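Local coordinates for 2-oxo-1,2-dihydroquinoline 8-monooxygenase, oxygenase component (Pseudomonas putida, PDB 1Z02), which acts as the oxygenase component of a 2-oxoquinoline 8-monooxygenase, in which a Rieske [2Fe-2S] cluster probably feeds electrons to a mononuclear iron centre, at residues W38-H43 and V296-V301; C84-V89 and W106-T111; A212-F217 and I395-L400; G300-E305 and E316-I321. One frame throughout, in Å; residues are numbered along the deposited sequence.

Contact 1 of 4, residues W38-H43 and V296-V301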
loop_
_atom_site.group_PDB
_atom_site.type_symbol
_atom_site.label_atom_id
_atom_site.label_comp_id
_atom_site.label_asym_id
_atom_site.label_seq_id
_atom_site.Cartn_x
_atom_site.Cartn_y
_atom_site.Cartn_z
ATOM N N TRP A 38 5.811 11.379 15.245
ATOM C CA TRP A 38 7.011 11.451 14.410
ATOM C C TRP A 38 8.300 11.550 15.210
ATOM O O TRP A 38 9.393 11.552 14.645
ATOM C CB TRP A 38 6.910 12.628 13.440
ATOM C CG TRP A 38 5.937 12.383 12.336
ATOM C CD1 TRP A 38 4.580 12.523 12.384
ATOM C CD2 TRP A 38 6.247 11.911 11.022
ATOM N NE1 TRP A 38 4.025 12.172 11.179
ATOM C CE2 TRP A 38 5.025 11.793 10.324
ATOM C CE3 TRP A 38 7.438 11.579 10.366
ATOM C CZ2 TRP A 38 4.962 11.354 8.998
ATOM C CZ3 TRP A 38 7.374 11.140 9.047
ATOM C CH2 TRP A 38 6.144 11.035 8.378
ATOM N N GLY A 39 8.163 11.631 16.531
ATOM C CA GLY A 39 9.325 11.708 17.402
ATOM C C GLY A 39 9.641 13.080 17.977
ATOM O O GLY A 39 9.083 14.099 17.557
ATOM N N PHE A 40 10.544 13.096 18.956
ATOM C CA PHE A 40 10.977 14.337 19.595
ATOM C C PHE A 40 12.191 14.828 18.817
ATOM O O PHE A 40 13.189 14.114 18.695
ATOM C CB PHE A 40 11.340 14.082 21.063
ATOM C CG PHE A 40 10.149 13.786 21.942
ATOM C CD1 PHE A 40 10.119 12.648 22.737
ATOM C CD2 PHE A 40 9.055 14.652 21.976
ATOM C CE1 PHE A 40 9.027 12.376 23.552
ATOM C CE2 PHE A 40 7.954 14.380 22.796
ATOM C CZ PHE A 40 7.941 13.241 23.582
ATOM N N ILE A 41 12.100 16.035 18.271
ATOM C CA ILE A 41 13.197 16.577 17.490
ATOM C C ILE A 41 14.079 17.457 18.370
ATOM O O ILE A 41 13.674 17.844 19.466
ATOM C CB ILE A 41 12.647 17.363 16.272
ATOM C CG1 ILE A 41 13.743 17.524 15.216
ATOM C CG2 ILE A 41 12.094 18.706 16.716
ATOM C CD1 ILE A 41 13.231 18.018 13.881
ATOM N N ASN A 42 15.278 17.765 17.886
ATOM C CA ASN A 42 16.252 18.561 18.621
ATOM C C ASN A 42 16.811 17.706 19.753
ATOM O O ASN A 42 16.891 18.149 20.901
ATOM C CB ASN A 42 15.606 19.830 19.187
ATOM C CG ASN A 42 15.116 20.763 18.101
ATOM O OD1 ASN A 42 14.168 21.517 18.296
ATOM N ND2 ASN A 42 15.770 20.725 16.953
ATOM N N HIS A 43 17.187 16.473 19.409
ATOM C CA HIS A 43 17.757 15.509 20.350
ATOM C C HIS A 43 18.843 14.693 19.654
ATOM O O HIS A 43 18.894 14.648 18.422
ATOM C CB HIS A 43 16.678 14.548 20.876
ATOM C CG HIS A 43 15.886 15.087 22.028
ATOM N ND1 HIS A 43 14.692 15.760 21.868
ATOM C CD2 HIS A 43 16.109 15.036 23.362
ATOM C CE1 HIS A 43 14.215 16.095 23.053
ATOM N NE2 HIS A 43 15.056 15.667 23.977
ATOM N N VAL A 296 15.240 5.012 31.910
ATOM C CA VAL A 296 14.998 5.565 30.585
ATOM C C VAL A 296 15.095 7.091 30.607
ATOM O O VAL A 296 14.593 7.747 31.517
ATOM C CB VAL A 296 13.605 5.111 30.036
ATOM C CG1 VAL A 296 12.501 5.590 30.960
ATOM C CG2 VAL A 296 13.397 5.640 28.603
ATOM N N VAL A 297 15.766 7.643 29.604
ATOM C CA VAL A 297 15.941 9.083 29.492
ATOM C C VAL A 297 15.564 9.561 28.091
ATOM O O VAL A 297 15.570 8.776 27.132
ATOM C CB VAL A 297 17.418 9.491 29.758
ATOM C CG1 VAL A 297 17.823 9.111 31.170
ATOM C CG2 VAL A 297 18.343 8.814 28.743
ATOM N N LEU A 298 15.236 10.848 27.968
ATOM C CA LEU A 298 14.899 11.410 26.664
ATOM C C LEU A 298 16.156 11.309 25.789
ATOM O O LEU A 298 17.268 11.405 26.286
ATOM C CB LEU A 298 14.490 12.889 26.803
ATOM C CG LEU A 298 13.039 13.174 27.218
ATOM C CD1 LEU A 298 12.871 14.631 27.644
ATOM C CD2 LEU A 298 12.126 12.855 26.058
ATOM N N PRO A 299 15.990 11.108 24.469
ATOM C CA PRO A 299 14.746 11.021 23.693
ATOM C C PRO A 299 14.036 9.669 23.749
ATOM O O PRO A 299 13.059 9.449 23.028
ATOM C CB PRO A 299 15.206 11.352 22.278
ATOM C CG PRO A 299 16.537 10.699 22.214
ATOM C CD PRO A 299 17.160 11.079 23.569
ATOM N N GLY A 300 14.521 8.785 24.612
ATOM C CA GLY A 300 13.941 7.460 24.750
ATOM C C GLY A 300 15.046 6.425 24.676
ATOM O O GLY A 300 15.065 5.573 23.779
ATOM N N VAL A 301 15.978 6.506 25.622
ATOM C CA VAL A 301 17.121 5.596 25.660
ATOM C C VAL A 301 17.106 4.711 26.902
ATOM O O VAL A 301 17.070 5.206 28.025
ATOM C CB VAL A 301 18.462 6.375 25.631
ATOM C CG1 VAL A 301 19.591 5.436 25.263
ATOM C CG2 VAL A 301 18.378 7.527 24.654
#
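The turn that presses Leu298 and Pro299 against Phe40 and His43 is held at its base largely through one backbone oxygen, Val297 O, which takes two bonds. Val301 N binds Val297 O at 2.8 Å, and Gly300 N adds a weak bond to the same oxygen; Val297 N in turn binds Val301 O. The peptide bond before Pro299 is cis, a geometry that proline accepts more readily than any other residue, and the backbone there has the angles of a type VI turn. Gly300 follows with a positive phi of 130°, where a CB would collide with the carbonyl oxygen of Pro299, so glycine suits it.

The contact is made by van der Waals packing. CB of Pro299 lies 3.8 Å from CB of His43, and CA of Pro299 sits over one face of the imidazole, the two side chains running antiparallel to each other. His43 NE2 also approaches CB of Leu298 at 4.0 Å. The CG of His43 stands beside its own backbone N (chi1 -84°), and ND1 makes a weak hydrogen bond back to Ile41 O. Leu298 sends CD2 across the Phe40 side chain at about a right angle, 3.9 Å from CD1 of Phe40, while Pro299 O lies near the plane of that ring at its edge. A branched leucine and a flat phenylalanine fill such a buried place well. Helix 392-404 also packs here, Ala401 touching both Phe40 and Leu298.

The arrangement is that of a tight beta-hairpin turn with a classic beta bulge, Gly300 and Val301 both facing Val297, here linking strands 293-297 and 301-305 of the antiparallel sheet in the catalytic domain.

Contact 2 of 4, residues C84-V89 and W106-T111. With FES (Fe2/s2 (inorganic) cluster), chain H.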
loop_
_atom_site.group_PDB
_atom_site.type_symbol
_atom_site.label_atom_id
_atom_site.label_comp_id
_atom_site.label_asym_id
_atom_site.label_seq_id
_atom_site.Cartn_x
_atom_site.Cartn_y
_atom_site.Cartn_z
ATOM N N CYS A 84 18.457 17.751 -1.942
ATOM C CA CYS A 84 19.008 18.828 -2.748
ATOM C C CYS A 84 17.974 19.943 -2.834
ATOM O O CYS A 84 16.790 19.662 -3.038
ATOM C CB CYS A 84 19.337 18.320 -4.149
ATOM S SG CYS A 84 20.094 19.593 -5.191
ATOM N N LEU A 85 18.435 21.191 -2.680
ATOM C CA LEU A 85 17.587 22.392 -2.726
ATOM C C LEU A 85 17.020 22.635 -4.095
ATOM O O LEU A 85 16.004 23.312 -4.236
ATOM C CB LEU A 85 18.372 23.664 -2.436
ATOM C CG LEU A 85 19.455 23.750 -1.401
ATOM C CD1 LEU A 85 20.068 25.140 -1.352
ATOM C CD2 LEU A 85 18.841 23.369 -0.126
ATOM N N HIS A 86 17.721 22.155 -5.113
ATOM C CA HIS A 86 17.255 22.375 -6.461
ATOM C C HIS A 86 15.925 21.685 -6.693
ATOM O O HIS A 86 14.883 22.341 -6.701
ATOM C CB HIS A 86 18.265 21.880 -7.497
ATOM C CG HIS A 86 17.929 22.303 -8.893
ATOM N ND1 HIS A 86 18.300 21.578 -10.009
ATOM C CD2 HIS A 86 17.245 23.373 -9.361
ATOM C CE1 HIS A 86 17.858 22.180 -11.093
ATOM N NE2 HIS A 86 17.211 23.276 -10.729
ATOM N N ARG A 87 15.959 20.367 -6.872
ATOM C CA ARG A 87 14.736 19.620 -7.128
ATOM C C ARG A 87 14.454 18.425 -6.212
ATOM O O ARG A 87 13.831 17.448 -6.623
ATOM C CB ARG A 87 14.689 19.218 -8.604
ATOM C CG ARG A 87 14.844 20.433 -9.510
ATOM C CD ARG A 87 14.448 20.167 -10.942
ATOM N NE ARG A 87 13.025 19.863 -11.052
ATOM C CZ ARG A 87 12.351 19.851 -12.196
ATOM N NH1 ARG A 87 11.061 19.556 -12.193
ATOM N NH2 ARG A 87 12.965 20.138 -13.334
ATOM N N GLY A 88 14.926 18.528 -4.971
ATOM C CA GLY A 88 14.649 17.531 -3.943
ATOM C C GLY A 88 15.166 16.111 -3.993
ATOM O O GLY A 88 14.653 15.241 -3.281
ATOM N N VAL A 89 16.161 15.877 -4.836
ATOM C CA VAL A 89 16.778 14.574 -4.966
ATOM C C VAL A 89 17.581 14.269 -3.710
ATOM O O VAL A 89 18.156 15.170 -3.088
ATOM C CB VAL A 89 17.732 14.550 -6.178
ATOM C CG1 VAL A 89 18.585 13.314 -6.158
ATOM C CG2 VAL A 89 16.935 14.611 -7.462
ATOM N N TRP A 106 24.011 14.459 -7.501
ATOM C CA TRP A 106 24.317 13.717 -8.716
ATOM C C TRP A 106 23.450 14.053 -9.923
ATOM O O TRP A 106 23.632 13.473 -10.994
ATOM C CB TRP A 106 24.229 12.209 -8.456
ATOM C CG TRP A 106 22.973 11.782 -7.750
ATOM C CD1 TRP A 106 22.738 11.812 -6.408
ATOM C CD2 TRP A 106 21.792 11.246 -8.353
ATOM N NE1 TRP A 106 21.484 11.320 -6.130
ATOM C CE2 TRP A 106 20.884 10.962 -7.308
ATOM C CE3 TRP A 106 21.416 10.967 -9.672
ATOM C CZ2 TRP A 106 19.614 10.419 -7.549
ATOM C CZ3 TRP A 106 20.149 10.426 -9.909
ATOM C CH2 TRP A 106 19.270 10.155 -8.852
ATOM N N TYR A 107 22.506 14.971 -9.771
ATOM C CA TYR A 107 21.671 15.314 -10.907
ATOM C C TYR A 107 22.275 16.489 -11.676
ATOM O O TYR A 107 22.834 16.290 -12.749
ATOM C CB TYR A 107 20.241 15.635 -10.464
ATOM C CG TYR A 107 19.234 15.618 -11.599
ATOM C CD1 TYR A 107 17.888 15.887 -11.370
ATOM C CD2 TYR A 107 19.633 15.351 -12.905
ATOM C CE1 TYR A 107 16.968 15.895 -12.415
ATOM C CE2 TYR A 107 18.726 15.357 -13.947
ATOM C CZ TYR A 107 17.400 15.631 -13.702
ATOM O OH TYR A 107 16.514 15.663 -14.758
ATOM N N HIS A 108 22.181 17.702 -11.135
ATOM C CA HIS A 108 22.723 18.871 -11.826
ATOM C C HIS A 108 23.977 19.445 -11.177
ATOM O O HIS A 108 24.503 20.459 -11.630
ATOM C CB HIS A 108 21.674 19.976 -11.923
ATOM C CG HIS A 108 20.417 19.562 -12.619
ATOM N ND1 HIS A 108 19.298 19.122 -11.944
ATOM C CD2 HIS A 108 20.106 19.509 -13.934
ATOM C CE1 HIS A 108 18.353 18.818 -12.814
ATOM N NE2 HIS A 108 18.818 19.043 -14.029
ATOM N N GLY A 109 24.439 18.828 -10.098
ATOM C CA GLY A 109 25.656 19.306 -9.475
ATOM C C GLY A 109 25.612 20.383 -8.412
ATOM O O GLY A 109 26.653 20.998 -8.140
ATOM N N PHE A 110 24.441 20.638 -7.831
ATOM C CA PHE A 110 24.359 21.620 -6.757
ATOM C C PHE A 110 25.352 21.061 -5.745
ATOM O O PHE A 110 25.307 19.876 -5.417
ATOM C CB PHE A 110 22.952 21.664 -6.160
ATOM C CG PHE A 110 22.073 22.753 -6.738
ATOM C CD1 PHE A 110 21.947 22.914 -8.119
ATOM C CD2 PHE A 110 21.358 23.606 -5.888
ATOM C CE1 PHE A 110 21.117 23.919 -8.654
ATOM C CE2 PHE A 110 20.529 24.606 -6.400
ATOM C CZ PHE A 110 20.404 24.768 -7.788
ATOM N N THR A 111 26.265 21.899 -5.271
ATOM C CA THR A 111 27.290 21.433 -4.343
ATOM C C THR A 111 27.242 22.134 -2.996
ATOM O O THR A 111 27.117 23.362 -2.919
ATOM C CB THR A 111 28.686 21.604 -4.973
ATOM O OG1 THR A 111 28.706 20.972 -6.261
ATOM C CG2 THR A 111 29.737 20.967 -4.102
HETATM FE FE1 FES H . 19.365 19.501 -9.580
HETATM FE FE2 FES H . 20.099 18.379 -7.307
HETATM S S1 FES H . 21.298 19.640 -8.591
HETATM S S2 FES H . 18.143 18.109 -8.288
#
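The imidazole of His86 lies between two side chains: CG of Arg87 over the centre of one face and the Phe110 ring on the opposite face, with His108 ND1 at the edge. The planes of His86 and Phe110 are only 9° apart, but the rings are displaced and little of one lies over the other. It is CB of His86 that stands over the middle of the phenyl ring, 3.5 Å from its centroid, a CH-pi contact. His108 is turned at 79° to His86 in an offset edge-to-face pair.

The rings are grouped about the cluster. ND1 of His86 and ND1 of His108 each bind the iron FE1 at 2.4 Å, which brings the two nitrogens within 3.3 Å of each other without a hydrogen bond. Cys84 SG binds the other iron, FE2, also at 2.4 Å, and Cys105 supplies its second thiolate. With SG anti to the backbone N (chi1 -178°), Cys84 also accepts a bond from His86 N at 3.5 Å. Phe110 meets the sulfide S1 through CD1 at 3.4 Å, while Val89 spreads its two methyls, CG1 against Trp106 CZ2 at 3.4 Å and CG2 toward S2, so that branched and flat apolar groups wall the cluster in.

Both NE2 atoms point to a neighbouring subunit, His86 to its Asp391 and His108 to its Asp218, and Tyr107 OH reaches its Asn215. Two loops offering Cys-X-His and Cys-X-X-His ligands, with two histidines on one iron and two cysteines on the other, are the signature of the Rieske [2Fe-2S] domain.

Contact 3 of 4, residues A212-F217 and I395-L400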
loop_
_atom_site.group_PDB
_atom_site.type_symbol
_atom_site.label_atom_id
_atom_site.label_comp_id
_atom_site.label_asym_id
_atom_site.label_seq_id
_atom_site.Cartn_x
_atom_site.Cartn_y
_atom_site.Cartn_z
ATOM N N ALA A 212 7.305 0.821 20.954
ATOM C CA ALA A 212 8.498 0.003 21.075
ATOM C C ALA A 212 9.292 0.407 22.322
ATOM O O ALA A 212 9.751 -0.444 23.075
ATOM C CB ALA A 212 9.365 0.165 19.827
ATOM N N CYS A 213 9.460 1.711 22.524
ATOM C CA CYS A 213 10.207 2.240 23.667
ATOM C C CYS A 213 9.626 1.786 25.009
ATOM O O CYS A 213 10.365 1.353 25.896
ATOM C CB CYS A 213 10.236 3.778 23.622
ATOM S SG CYS A 213 11.086 4.575 25.038
ATOM N N GLU A 214 8.308 1.885 25.157
ATOM C CA GLU A 214 7.668 1.495 26.408
ATOM C C GLU A 214 7.850 0.021 26.731
ATOM O O GLU A 214 7.949 -0.360 27.898
ATOM C CB GLU A 214 6.184 1.885 26.391
ATOM C CG GLU A 214 6.016 3.405 26.343
ATOM C CD GLU A 214 4.584 3.890 26.395
ATOM O OE1 GLU A 214 4.384 5.115 26.191
ATOM O OE2 GLU A 214 3.665 3.073 26.645
ATOM N N ASN A 215 7.911 -0.813 25.701
ATOM C CA ASN A 215 8.112 -2.237 25.914
ATOM C C ASN A 215 9.524 -2.445 26.448
ATOM O O ASN A 215 9.751 -3.295 27.301
ATOM C CB ASN A 215 7.921 -3.007 24.602
ATOM C CG ASN A 215 8.710 -4.310 24.559
ATOM O OD1 ASN A 215 9.879 -4.321 24.171
ATOM N ND2 ASN A 215 8.071 -5.418 24.958
ATOM N N GLY A 216 10.457 -1.639 25.952
ATOM C CA GLY A 216 11.847 -1.742 26.356
ATOM C C GLY A 216 12.091 -1.753 27.851
ATOM O O GLY A 216 12.921 -2.524 28.328
ATOM N N PHE A 217 11.388 -0.903 28.595
ATOM C CA PHE A 217 11.575 -0.843 30.042
ATOM C C PHE A 217 10.380 -1.349 30.841
ATOM O O PHE A 217 10.226 -1.013 32.012
ATOM C CB PHE A 217 11.952 0.584 30.477
ATOM C CG PHE A 217 10.886 1.617 30.222
ATOM C CD1 PHE A 217 9.922 1.903 31.193
ATOM C CD2 PHE A 217 10.873 2.332 29.022
ATOM C CE1 PHE A 217 8.961 2.883 30.975
ATOM C CE2 PHE A 217 9.917 3.317 28.786
ATOM C CZ PHE A 217 8.959 3.597 29.766
ATOM N N ILE A 395 3.668 5.642 32.443
ATOM C CA ILE A 395 2.992 6.921 32.651
ATOM C C ILE A 395 3.994 7.974 33.123
ATOM O O ILE A 395 4.012 9.101 32.620
ATOM C CB ILE A 395 1.838 6.783 33.671
ATOM C CG1 ILE A 395 0.737 5.889 33.081
ATOM C CG2 ILE A 395 1.289 8.160 34.041
ATOM C CD1 ILE A 395 -0.408 5.602 34.023
ATOM N N THR A 396 4.845 7.601 34.072
ATOM C CA THR A 396 5.843 8.526 34.584
ATOM C C THR A 396 6.775 8.958 33.461
ATOM O O THR A 396 7.215 10.111 33.417
ATOM C CB THR A 396 6.673 7.885 35.703
ATOM O OG1 THR A 396 5.805 7.511 36.775
ATOM C CG2 THR A 396 7.721 8.866 36.225
ATOM N N TRP A 397 7.083 8.031 32.556
ATOM C CA TRP A 397 7.960 8.344 31.434
ATOM C C TRP A 397 7.261 9.290 30.463
ATOM O O TRP A 397 7.862 10.257 29.994
ATOM C CB TRP A 397 8.404 7.050 30.735
ATOM C CG TRP A 397 8.648 7.175 29.248
ATOM C CD1 TRP A 397 7.873 6.664 28.245
ATOM C CD2 TRP A 397 9.724 7.870 28.608
ATOM N NE1 TRP A 397 8.399 6.999 27.019
ATOM C CE2 TRP A 397 9.535 7.741 27.211
ATOM C CE3 TRP A 397 10.832 8.590 29.078
ATOM C CZ2 TRP A 397 10.408 8.310 26.281
ATOM C CZ3 TRP A 397 11.700 9.157 28.151
ATOM C CH2 TRP A 397 11.479 9.011 26.765
ATOM N N ARG A 398 5.987 9.031 30.182
ATOM C CA ARG A 398 5.240 9.887 29.267
ATOM C C ARG A 398 5.162 11.311 29.795
ATOM O O ARG A 398 5.317 12.266 29.037
ATOM C CB ARG A 398 3.828 9.341 29.041
ATOM C CG ARG A 398 3.782 8.002 28.311
ATOM C CD ARG A 398 2.356 7.649 27.982
ATOM N NE ARG A 398 2.208 6.272 27.530
ATOM C CZ ARG A 398 1.028 5.662 27.410
ATOM N NH1 ARG A 398 0.955 4.406 26.996
ATOM N NH2 ARG A 398 -0.084 6.319 27.713
ATOM N N LYS A 399 4.926 11.458 31.094
ATOM C CA LYS A 399 4.836 12.780 31.691
ATOM C C LYS A 399 6.147 13.552 31.602
ATOM O O LYS A 399 6.157 14.712 31.207
ATOM C CB LYS A 399 4.421 12.673 33.156
ATOM C CG LYS A 399 2.998 12.221 33.380
ATOM C CD LYS A 399 2.661 12.296 34.853
ATOM C CE LYS A 399 1.255 11.809 35.133
ATOM N NZ LYS A 399 0.909 11.994 36.573
ATOM N N LEU A 400 7.253 12.916 31.976
ATOM C CA LEU A 400 8.541 13.589 31.937
ATOM C C LEU A 400 8.954 13.894 30.500
ATOM O O LEU A 400 9.584 14.910 30.232
ATOM C CB LEU A 400 9.612 12.744 32.643
ATOM C CG LEU A 400 10.288 11.556 31.947
ATOM C CD1 LEU A 400 11.484 12.024 31.128
ATOM C CD2 LEU A 400 10.751 10.576 32.998
#
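Phe217 points the edge of its ring at the face of Trp397, the planes turned 76° apart and the side chains crossing at about a right angle. Phe217 CZ comes within 3.6 Å of Trp397 CD1, and equally near CB and CG, while CE2 lies over the face of the indole. Phe217 takes the torsion that sets CG between the backbone N and the carbonyl carbon (chi1 64°), which turns the ring so that Glu214 O lies over the centre of one face. Cys213 approaches the same indole from an oblique direction, its SG 4.0 Å from Trp397 CZ2; a small, polarisable thiol fits beside the wide ring.

The segments belong to helices 209-216 and 392-404 of the Bet v 1-like catalytic domain, whose local axes are 129° apart and no nearer than 11.3 Å. Across this distance the long side chains of Trp397, Arg398 and Glu214 make much of the contact. Trp397 also packs on Val296 of the central sheet, and its NE1 is hydrogen-bonded to Tyr33 OH.

Beside the aromatics, Glu214 and Arg398 meet as two extended chains crossing at about a right angle, their flat ends nearly coplanar. Arg398 grips the carboxylate side-on: NE binds Glu214 OE1 at 2.8 Å, and NH1 binds Glu214 OE2 at 3.0 Å in a nearly straight bond, using the syn lone pair. Glu214 OE2 is shared with Arg87 of a neighbouring subunit, and Arg398 NH2 has a second salt bridge to Glu385; these carboxylates probably offset the close approach of the two arginines.

Contact 4 of 4, residues G300-E305 and E316-I321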
loop_
_atom_site.group_PDB
_atom_site.type_symbol
_atom_site.label_atom_id
_atom_site.label_comp_id
_atom_site.label_asym_id
_atom_site.label_seq_id
_atom_site.Cartn_x
_atom_site.Cartn_y
_atom_site.Cartn_z
ATOM N N GLY A 300 14.521 8.785 24.612
ATOM C CA GLY A 300 13.941 7.460 24.750
ATOM C C GLY A 300 15.046 6.425 24.676
ATOM O O GLY A 300 15.065 5.573 23.779
ATOM N N VAL A 301 15.978 6.506 25.622
ATOM C CA VAL A 301 17.121 5.596 25.660
ATOM C C VAL A 301 17.106 4.711 26.902
ATOM O O VAL A 301 17.070 5.206 28.025
ATOM C CB VAL A 301 18.462 6.375 25.631
ATOM C CG1 VAL A 301 19.591 5.436 25.263
ATOM C CG2 VAL A 301 18.378 7.527 24.654
ATOM N N LEU A 302 17.132 3.401 26.678
ATOM C CA LEU A 302 17.110 2.425 27.760
ATOM C C LEU A 302 18.494 2.002 28.230
ATOM O O LEU A 302 19.427 1.915 27.439
ATOM C CB LEU A 302 16.340 1.182 27.315
ATOM C CG LEU A 302 16.319 0.017 28.316
ATOM C CD1 LEU A 302 15.314 0.329 29.416
ATOM C CD2 LEU A 302 15.934 -1.274 27.602
ATOM N N MET A 303 18.620 1.780 29.536
ATOM C CA MET A 303 19.862 1.304 30.125
ATOM C C MET A 303 19.510 0.150 31.038
ATOM O O MET A 303 18.655 0.287 31.910
ATOM C CB MET A 303 20.571 2.382 30.948
ATOM C CG MET A 303 21.703 1.803 31.809
ATOM S SD MET A 303 22.900 2.995 32.472
ATOM C CE MET A 303 21.902 3.846 33.703
ATOM N N VAL A 304 20.158 -0.989 30.821
ATOM C CA VAL A 304 19.931 -2.164 31.644
ATOM C C VAL A 304 21.260 -2.512 32.306
ATOM O O VAL A 304 22.081 -3.224 31.725
ATOM C CB VAL A 304 19.474 -3.373 30.809
ATOM C CG1 VAL A 304 18.904 -4.436 31.727
ATOM C CG2 VAL A 304 18.439 -2.951 29.779
ATOM N N GLU A 305 21.467 -1.990 33.515
ATOM C CA GLU A 305 22.691 -2.231 34.274
ATOM C C GLU A 305 22.845 -3.703 34.625
ATOM O O GLU A 305 21.861 -4.397 34.870
ATOM C CB GLU A 305 22.679 -1.410 35.573
ATOM C CG GLU A 305 22.488 0.072 35.354
ATOM C CD GLU A 305 22.251 0.832 36.638
ATOM O OE1 GLU A 305 21.265 1.603 36.697
ATOM O OE2 GLU A 305 23.054 0.665 37.581
ATOM N N GLU A 316 19.494 0.616 24.633
ATOM C CA GLU A 316 18.598 0.528 23.489
ATOM C C GLU A 316 18.034 1.886 23.101
ATOM O O GLU A 316 17.845 2.772 23.939
ATOM C CB GLU A 316 17.426 -0.418 23.763
ATOM C CG GLU A 316 17.816 -1.816 24.178
ATOM C CD GLU A 316 16.636 -2.766 24.165
ATOM O OE1 GLU A 316 15.495 -2.311 24.404
ATOM O OE2 GLU A 316 16.847 -3.974 23.926
ATOM N N TRP A 317 17.788 2.036 21.807
ATOM C CA TRP A 317 17.206 3.244 21.243
ATOM C C TRP A 317 16.065 2.739 20.364
ATOM O O TRP A 317 16.098 1.603 19.899
ATOM C CB TRP A 317 18.226 3.980 20.374
ATOM C CG TRP A 317 19.238 4.785 21.131
ATOM C CD1 TRP A 317 19.147 6.105 21.462
ATOM C CD2 TRP A 317 20.506 4.330 21.631
ATOM N NE1 TRP A 317 20.279 6.506 22.132
ATOM C CE2 TRP A 317 21.127 5.436 22.249
ATOM C CE3 TRP A 317 21.174 3.097 21.610
ATOM C CZ2 TRP A 317 22.392 5.348 22.850
ATOM C CZ3 TRP A 317 22.435 3.005 22.206
ATOM C CH2 TRP A 317 23.030 4.129 22.817
ATOM N N TYR A 318 15.061 3.583 20.165
ATOM C CA TYR A 318 13.897 3.266 19.343
ATOM C C TYR A 318 13.741 4.541 18.523
ATOM O O TYR A 318 12.819 5.334 18.720
ATOM C CB TYR A 318 12.681 3.009 20.243
ATOM C CG TYR A 318 13.029 2.183 21.476
ATOM C CD1 TYR A 318 13.560 2.783 22.612
ATOM C CD2 TYR A 318 12.896 0.793 21.477
ATOM C CE1 TYR A 318 13.955 2.024 23.713
ATOM C CE2 TYR A 318 13.286 0.022 22.584
ATOM C CZ TYR A 318 13.816 0.649 23.694
ATOM O OH TYR A 318 14.221 -0.092 24.783
ATOM N N VAL A 319 14.696 4.733 17.619
ATOM C CA VAL A 319 14.760 5.924 16.787
ATOM C C VAL A 319 13.650 6.036 15.761
ATOM O O VAL A 319 13.521 5.199 14.871
ATOM C CB VAL A 319 16.115 6.012 16.064
ATOM C CG1 VAL A 319 16.234 7.367 15.359
ATOM C CG2 VAL A 319 17.266 5.800 17.080
ATOM N N PRO A 320 12.825 7.081 15.872
ATOM C CA PRO A 320 11.740 7.233 14.902
ATOM C C PRO A 320 12.275 7.499 13.506
ATOM O O PRO A 320 13.233 8.263 13.331
ATOM C CB PRO A 320 10.921 8.399 15.463
ATOM C CG PRO A 320 11.892 9.166 16.276
ATOM C CD PRO A 320 12.776 8.127 16.909
ATOM N N ILE A 321 11.684 6.828 12.521
ATOM C CA ILE A 321 12.077 6.995 11.128
ATOM C C ILE A 321 10.965 7.826 10.494
ATOM O O ILE A 321 11.212 8.895 9.926
ATOM C CB ILE A 321 12.197 5.637 10.418
ATOM C CG1 ILE A 321 13.336 4.833 11.048
ATOM C CG2 ILE A 321 12.452 5.853 8.927
ATOM C CD1 ILE A 321 13.456 3.430 10.533
HETATM O O HOH W 1 15.572 6.224 21.065
#
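Backbone bonds come first: Leu302 and Glu316 form an antiparallel hydrogen-bonded pair, Leu302 N to Glu316 O at 2.9 Å and Glu316 N to Leu302 O at 3.1 Å. Farther along, a water bridges the two segments, donating a hydrogen bond to Gly300 O at 2.8 Å and accepting one from Tyr318 N.

Of the side-chain polar bonds, Tyr318 OH donates to Glu316 OE1 at 2.6 Å, on the anti lone pair, along its own strand. Glu316 OE2 is held by Tyr328 and Gln314, so the buried carboxylate is satisfied at both oxygens; the side chain of Glu316 lies about 8 Å from the bound iron.

The van der Waals contacts of the side chains divide between the two faces of the sheet. On one, Val301 and Trp317 lie side by side and point the same way: CG1 sits over the pyrrole ring in a CH-pi contact, 3.6 Å from its centroid, and the beta-branched valine presents CG2 to Trp317 NE1 at 3.3 Å. On the other, Leu302 CD2 lies 3.4 Å from Glu316 OE1 and also touches Tyr318 OH. Separately, Gly300 O meets the edge of the Tyr318 ring.

In the sheet, this hairpin runs between strand 293-297, beside 301-305, and strand 325-335, beside 313-320; Phe217, just after helix 209-216, packs on Leu302, and Pro46 of strand 43-49 on Trp317.

From the N terminus, residues 38-43 open the long loop that contact 1 closes 253 residues later. Contact 2 lies wholly inside it, closing a short loop of its own within the Rieske domain, about 15 Å from the nearest atoms of contacts 1 and 4. Residues 212-217 then open contact 3 before contact 1 has closed, so these two cross. Contact 4 starts on the turn where contact 1 ends, sharing Gly300 and Val301, closes a hairpin, and is nested inside contact 3, which shuts at 395-400. Trp397 touches Gly300, so contacts 1, 3 and 4 join an N-terminal loop, two helices and the central sheet.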